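Local coordinates for beta-N-acetylhexosaminidase (Streptomyces plicatus, PDB 1HP5), which hydrolyses terminal non-reducing beta-linked N-acetylhexosamine residues, probably of oligosaccharides and glycoconjugates, as a family 20 glycoside hydrolase, at residues Ser196-Trp201 and Pro254-Ala259; Val248-Met253 and Gly317-His322. All blocks are in the same frame, centred on the assembly; numbering follows the deposited sequence.

Contact 1: Ser196-Trp201 and Pro254-Ala259. With NGT (3ar,5R,6S,7R,7ar-5-hydroxymethyl-2-methyl-5,6,7,7a-tetrahydro-3ah-pyrano[3,2-D]thiazole-6,7-diol), chain F.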
# COMPACT_ATOMS: atom_id res chain seq x y z
N SER A 196 -10.01 -10.79 5.99
CA SER A 196 -10.54 -12.11 6.28
C SER A 196 -10.00 -13.17 5.35
O SER A 196 -9.68 -12.89 4.19
CB SER A 196 -12.07 -12.11 6.20
OG SER A 196 -12.51 -11.91 4.86
N ASP A 197 -9.89 -14.38 5.87
CA ASP A 197 -9.41 -15.49 5.08
C ASP A 197 -9.77 -16.78 5.81
O ASP A 197 -10.67 -16.78 6.65
CB ASP A 197 -7.90 -15.38 4.86
CG ASP A 197 -7.46 -16.02 3.55
OD1 ASP A 197 -7.37 -17.27 3.51
OD2 ASP A 197 -7.23 -15.29 2.57
N ASP A 198 -9.09 -17.87 5.50
CA ASP A 198 -9.39 -19.14 6.15
C ASP A 198 -8.94 -19.21 7.61
O ASP A 198 -9.59 -19.87 8.42
CB ASP A 198 -8.76 -20.29 5.37
CG ASP A 198 -9.29 -20.38 3.96
OD1 ASP A 198 -10.52 -20.51 3.80
OD2 ASP A 198 -8.47 -20.32 3.02
N GLN A 199 -7.85 -18.52 7.93
CA GLN A 199 -7.30 -18.56 9.28
C GLN A 199 -7.76 -17.46 10.23
O GLN A 199 -7.32 -17.40 11.38
CB GLN A 199 -5.77 -18.57 9.21
CG GLN A 199 -5.23 -19.67 8.31
CD GLN A 199 -5.02 -19.22 6.88
OE1 GLN A 199 -5.65 -18.26 6.41
NE2 GLN A 199 -4.15 -19.91 6.16
N GLY A 200 -8.65 -16.58 9.76
CA GLY A 200 -9.13 -15.52 10.63
C GLY A 200 -10.04 -14.50 9.98
O GLY A 200 -9.99 -14.26 8.77
N TRP A 201 -10.90 -13.91 10.82
CA TRP A 201 -11.84 -12.86 10.42
C TRP A 201 -11.42 -11.73 11.35
O TRP A 201 -11.51 -11.86 12.57
CB TRP A 201 -13.28 -13.28 10.72
CG TRP A 201 -14.27 -12.26 10.27
CD1 TRP A 201 -14.63 -11.12 10.93
CD2 TRP A 201 -14.97 -12.24 9.02
NE1 TRP A 201 -15.51 -10.39 10.16
CE2 TRP A 201 -15.73 -11.05 8.98
CE3 TRP A 201 -15.02 -13.11 7.92
CZ2 TRP A 201 -16.54 -10.71 7.89
CZ3 TRP A 201 -15.82 -12.77 6.83
CH2 TRP A 201 -16.57 -11.58 6.83
N PRO A 254 -16.10 -15.91 -2.94
CA PRO A 254 -16.68 -16.90 -2.02
C PRO A 254 -15.65 -17.86 -1.42
O PRO A 254 -15.98 -18.67 -0.55
CB PRO A 254 -17.69 -17.62 -2.90
CG PRO A 254 -16.95 -17.70 -4.21
CD PRO A 254 -16.36 -16.29 -4.34
N GLY A 255 -14.41 -17.77 -1.89
CA GLY A 255 -13.36 -18.64 -1.36
C GLY A 255 -12.63 -17.97 -0.21
O GLY A 255 -12.94 -16.83 0.14
N HIS A 256 -11.66 -18.67 0.39
CA HIS A 256 -10.89 -18.12 1.51
C HIS A 256 -11.85 -17.62 2.59
O HIS A 256 -11.63 -16.56 3.20
CB HIS A 256 -10.00 -16.98 1.03
CG HIS A 256 -8.78 -17.44 0.30
ND1 HIS A 256 -7.65 -17.88 0.94
CD2 HIS A 256 -8.53 -17.56 -1.03
CE1 HIS A 256 -6.75 -18.25 0.05
NE2 HIS A 256 -7.26 -18.07 -1.16
N THR A 257 -12.90 -18.39 2.84
CA THR A 257 -13.93 -18.01 3.80
C THR A 257 -14.08 -18.93 5.02
O THR A 257 -15.09 -18.87 5.71
CB THR A 257 -15.29 -17.92 3.09
OG1 THR A 257 -15.47 -19.09 2.28
CG2 THR A 257 -15.34 -16.69 2.19
N ASN A 258 -13.08 -19.75 5.31
CA ASN A 258 -13.22 -20.66 6.44
C ASN A 258 -13.49 -20.02 7.80
O ASN A 258 -14.26 -20.57 8.59
CB ASN A 258 -12.02 -21.59 6.59
CG ASN A 258 -12.33 -22.80 7.46
OD1 ASN A 258 -13.10 -23.67 7.05
ND2 ASN A 258 -11.77 -22.84 8.66
N ALA A 259 -12.87 -18.87 8.08
CA ALA A 259 -13.10 -18.22 9.37
C ALA A 259 -14.59 -17.94 9.57
O ALA A 259 -15.13 -18.17 10.65
CB ALA A 259 -12.30 -16.93 9.45
C1 NGT F . -2.18 -16.18 -3.48
C2 NGT F . -3.46 -16.40 -2.62
C3 NGT F . -3.25 -15.96 -1.13
C4 NGT F . -1.88 -16.39 -0.58
C5 NGT F . -0.75 -15.90 -1.51
C6 NGT F . 0.65 -16.31 -1.05
C7 NGT F . -4.11 -14.60 -3.87
C8 NGT F . -4.97 -13.56 -4.55
N2 NGT F . -4.52 -15.59 -3.21
S1 NGT F . -2.36 -14.42 -4.02
O3 NGT F . -4.29 -16.48 -0.33
O4 NGT F . -1.71 -15.85 0.72
O5 NGT F . -0.94 -16.44 -2.87
O6 NGT F . 1.65 -15.68 -1.85
O HOH W 1 -13.23 -14.35 3.85
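The His256 ring meets Asp197 at its edge. ND1 donates to Asp197 OD1 over 2.7 Å, and the oxygen lies close to the ring plane. Asp198 OD2 and O3 of the bound NGT both approach the ring at a slant. O3 stands 3.1 Å from CE1 of His256. The Asp197 carboxylate runs beside the ring with its plane turned 66° from it. The Trp201 indole carries CB of Ser196 over one face, 3.5 Å above the plane and toward the rim.

His256 CG lies anti to its carbonyl carbon (chi1 -76°), which brings ND1 alongside the aspartate. Asp197 OD1 takes two hydrogen bonds from the same face of its plane. His256 ND1 comes on the syn side and Asp198 N on the anti side, 2.7 Å from Asp197 OD1. Arg168 adds a salt bridge to OD1, and His194 binds OD2. Asp198 OD1 accepts from Asn258 N at 3.1 Å, with an N-H...O angle of 158°, and also bonds to Ser285. This ties the loop after strand 190-194 to the start of helix 258-263.

Ala259 points its CB at segment 196-201. This CB sits 3.2 Å from Asp197 O and also packs against Gly200 and CB of Trp201. A water bridges Ser196 OG (2.7 Å) to His256 O (2.8 Å).

At the second ring nitrogen, NE2 of His256 is hydrogen-bonded to Glu320 OE1. Both ring nitrogens are therefore engaged, which fixes the rotation of the imidazole. Asp197 acts as a second-shell residue: it positions a histidine that lies next to the ligand, and its charge would probably polarise the ring.

Contact 2: Val248-Met253 and Gly317-His322. With NGT (3ar,5R,6S,7R,7ar-5-hydroxymethyl-2-methyl-5,6,7,7a-tetrahydro-3ah-pyrano[3,2-D]thiazole-6,7-diol), chain F.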
# COMPACT_ATOMS: atom_id res chain seq x y z
N VAL A 248 -8.60 0.33 1.45
CA VAL A 248 -9.41 -0.54 0.62
C VAL A 248 -9.55 -1.86 1.38
O VAL A 248 -8.66 -2.71 1.35
CB VAL A 248 -8.73 -0.81 -0.74
CG1 VAL A 248 -9.60 -1.73 -1.59
CG2 VAL A 248 -8.48 0.52 -1.46
N PRO A 249 -10.67 -2.05 2.08
CA PRO A 249 -10.88 -3.28 2.84
C PRO A 249 -11.26 -4.45 1.95
O PRO A 249 -11.91 -4.27 0.92
CB PRO A 249 -12.01 -2.90 3.79
CG PRO A 249 -12.86 -2.02 2.92
CD PRO A 249 -11.83 -1.15 2.22
N GLU A 250 -10.83 -5.65 2.33
CA GLU A 250 -11.17 -6.82 1.55
C GLU A 250 -11.81 -7.89 2.41
O GLU A 250 -11.29 -8.24 3.47
CB GLU A 250 -9.93 -7.44 0.89
CG GLU A 250 -10.29 -8.58 -0.07
CD GLU A 250 -9.10 -9.44 -0.46
OE1 GLU A 250 -7.95 -8.94 -0.44
OE2 GLU A 250 -9.32 -10.63 -0.80
N ILE A 251 -12.96 -8.37 1.95
CA ILE A 251 -13.64 -9.47 2.61
C ILE A 251 -13.67 -10.49 1.48
O ILE A 251 -14.53 -10.41 0.59
CB ILE A 251 -15.06 -9.11 3.05
CG1 ILE A 251 -15.02 -8.02 4.13
CG2 ILE A 251 -15.74 -10.34 3.59
CD1 ILE A 251 -14.25 -8.41 5.39
N ASP A 252 -12.72 -11.42 1.49
CA ASP A 252 -12.61 -12.41 0.43
C ASP A 252 -13.81 -13.35 0.34
O ASP A 252 -14.24 -13.91 1.35
CB ASP A 252 -11.33 -13.24 0.62
CG ASP A 252 -10.76 -13.76 -0.69
OD1 ASP A 252 -11.54 -13.95 -1.65
OD2 ASP A 252 -9.53 -13.99 -0.75
N MET A 253 -14.33 -13.51 -0.87
CA MET A 253 -15.47 -14.38 -1.12
C MET A 253 -15.53 -14.74 -2.60
O MET A 253 -15.07 -13.97 -3.44
CB MET A 253 -16.78 -13.69 -0.71
CG MET A 253 -17.00 -12.33 -1.37
SD MET A 253 -18.53 -11.52 -0.82
CE MET A 253 -17.96 -10.70 0.68
N GLY A 317 -12.44 -9.82 -3.06
CA GLY A 317 -11.59 -10.96 -3.37
C GLY A 317 -12.03 -11.78 -4.57
O GLY A 317 -12.11 -11.26 -5.68
N GLY A 318 -12.29 -13.06 -4.35
CA GLY A 318 -12.73 -13.93 -5.44
C GLY A 318 -11.65 -14.86 -5.96
O GLY A 318 -11.84 -15.56 -6.95
N ASP A 319 -10.52 -14.89 -5.27
CA ASP A 319 -9.40 -15.73 -5.65
C ASP A 319 -9.50 -17.14 -5.10
O ASP A 319 -10.09 -17.37 -4.04
CB ASP A 319 -8.09 -15.12 -5.14
CG ASP A 319 -8.04 -15.04 -3.62
OD1 ASP A 319 -8.99 -14.48 -3.04
OD2 ASP A 319 -7.07 -15.54 -3.01
N GLU A 320 -8.94 -18.08 -5.85
CA GLU A 320 -8.88 -19.48 -5.44
C GLU A 320 -10.13 -20.08 -4.82
O GLU A 320 -10.05 -20.73 -3.78
CB GLU A 320 -7.70 -19.65 -4.49
CG GLU A 320 -6.45 -18.93 -4.97
CD GLU A 320 -5.27 -19.07 -4.03
OE1 GLU A 320 -5.42 -18.78 -2.82
OE2 GLU A 320 -4.18 -19.45 -4.51
N ALA A 321 -11.28 -19.85 -5.44
CA ALA A 321 -12.51 -20.45 -4.94
C ALA A 321 -12.54 -21.82 -5.62
O ALA A 321 -13.46 -22.13 -6.37
CB ALA A 321 -13.72 -19.62 -5.35
N HIS A 322 -11.52 -22.63 -5.35
CA HIS A 322 -11.40 -23.94 -5.97
C HIS A 322 -12.42 -25.00 -5.54
O HIS A 322 -12.51 -26.05 -6.17
CB HIS A 322 -9.98 -24.47 -5.77
CG HIS A 322 -8.93 -23.56 -6.34
ND1 HIS A 322 -9.06 -22.95 -7.57
CD2 HIS A 322 -7.72 -23.17 -5.86
CE1 HIS A 322 -7.98 -22.23 -7.82
NE2 HIS A 322 -7.16 -22.35 -6.80
C1 NGT F . -2.18 -16.18 -3.48
C2 NGT F . -3.46 -16.40 -2.62
C3 NGT F . -3.25 -15.96 -1.13
C4 NGT F . -1.88 -16.39 -0.58
C5 NGT F . -0.75 -15.90 -1.51
C6 NGT F . 0.65 -16.31 -1.05
C7 NGT F . -4.11 -14.60 -3.87
C8 NGT F . -4.97 -13.56 -4.55
N2 NGT F . -4.52 -15.59 -3.21
S1 NGT F . -2.36 -14.42 -4.02
O3 NGT F . -4.29 -16.48 -0.33
O4 NGT F . -1.71 -15.85 0.72
O5 NGT F . -0.94 -16.44 -2.87
O6 NGT F . 1.65 -15.68 -1.85
O HOH W 2 -12.64 -16.14 -3.15
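Asp319 faces Asp252 across this contact, with NGT beside it. From the backbone, Asp319 CB packs 3.5 Å from the methyl carbon C8 of NGT. CG lies between the backbone N and the carbonyl carbon (chi1 62°), which turns the carboxylate between ligand and protein. OD1 points to the Asp252 carboxylate. The two groups are nearly coplanar, 24° apart, but their closest oxygens are modelled too near each other for that spacing to be trusted. Asp319 OD2 turns to the ligand and comes within 2.6 Å of NGT N2. Next along the chain, Glu320 OE1 lies 3.1 Å from NGT C2.

Segment 248-253 is the end of strand 246-250 and what follows it, and 317-322 lies in the loop after strand 313-315. Both are at the C-terminal mouth of the TIM barrel, where such enzymes hold their active site. The Asp319-Glu320 pair beside a thiazoline ligand is consistent with substrate-assisted catalysis in family 20, where the aspartate orients the acetamido group and the glutamate is the general acid.

Asp252 OD1 accepts from Gly318 N at 2.9 Å, on the syn side, with an angle of 165°. Water 2 also donates to Asp252 OD1 and reaches Asp319 O at 3.0 Å. With an alanine in place of Asp252, Gly318 N and this water would probably lose their acceptor, weakening the link between the two loops. Glu250 OE2 lies 3.4 Å from Gly317 CA, where a CB would clash with both Glu250 and Asp252. Glu250 itself is held by His192, His194 and Trp350.

How the contacts relate
The centres of contacts 1 and 2 lie about 9 Å apart, on the same side of the chain's centre. Their segments alternate along the chain: 196-201, 248-253, 254-259, then 317-322. The middle two are continuous, joined by the cis peptide bond before Pro254, and run from strand 246-250 into helix 258-263. Here Thr257 CG2 packs 3.1 Å from Asp252 O. The loops after strands 190-194, 246-250 and 313-315 thus meet around one pocket of the catalytic barrel. Both contacts touch NGT. Contact 2 supplies two carboxylates that meet the ligand, while contact 1 braces the histidine that abuts them.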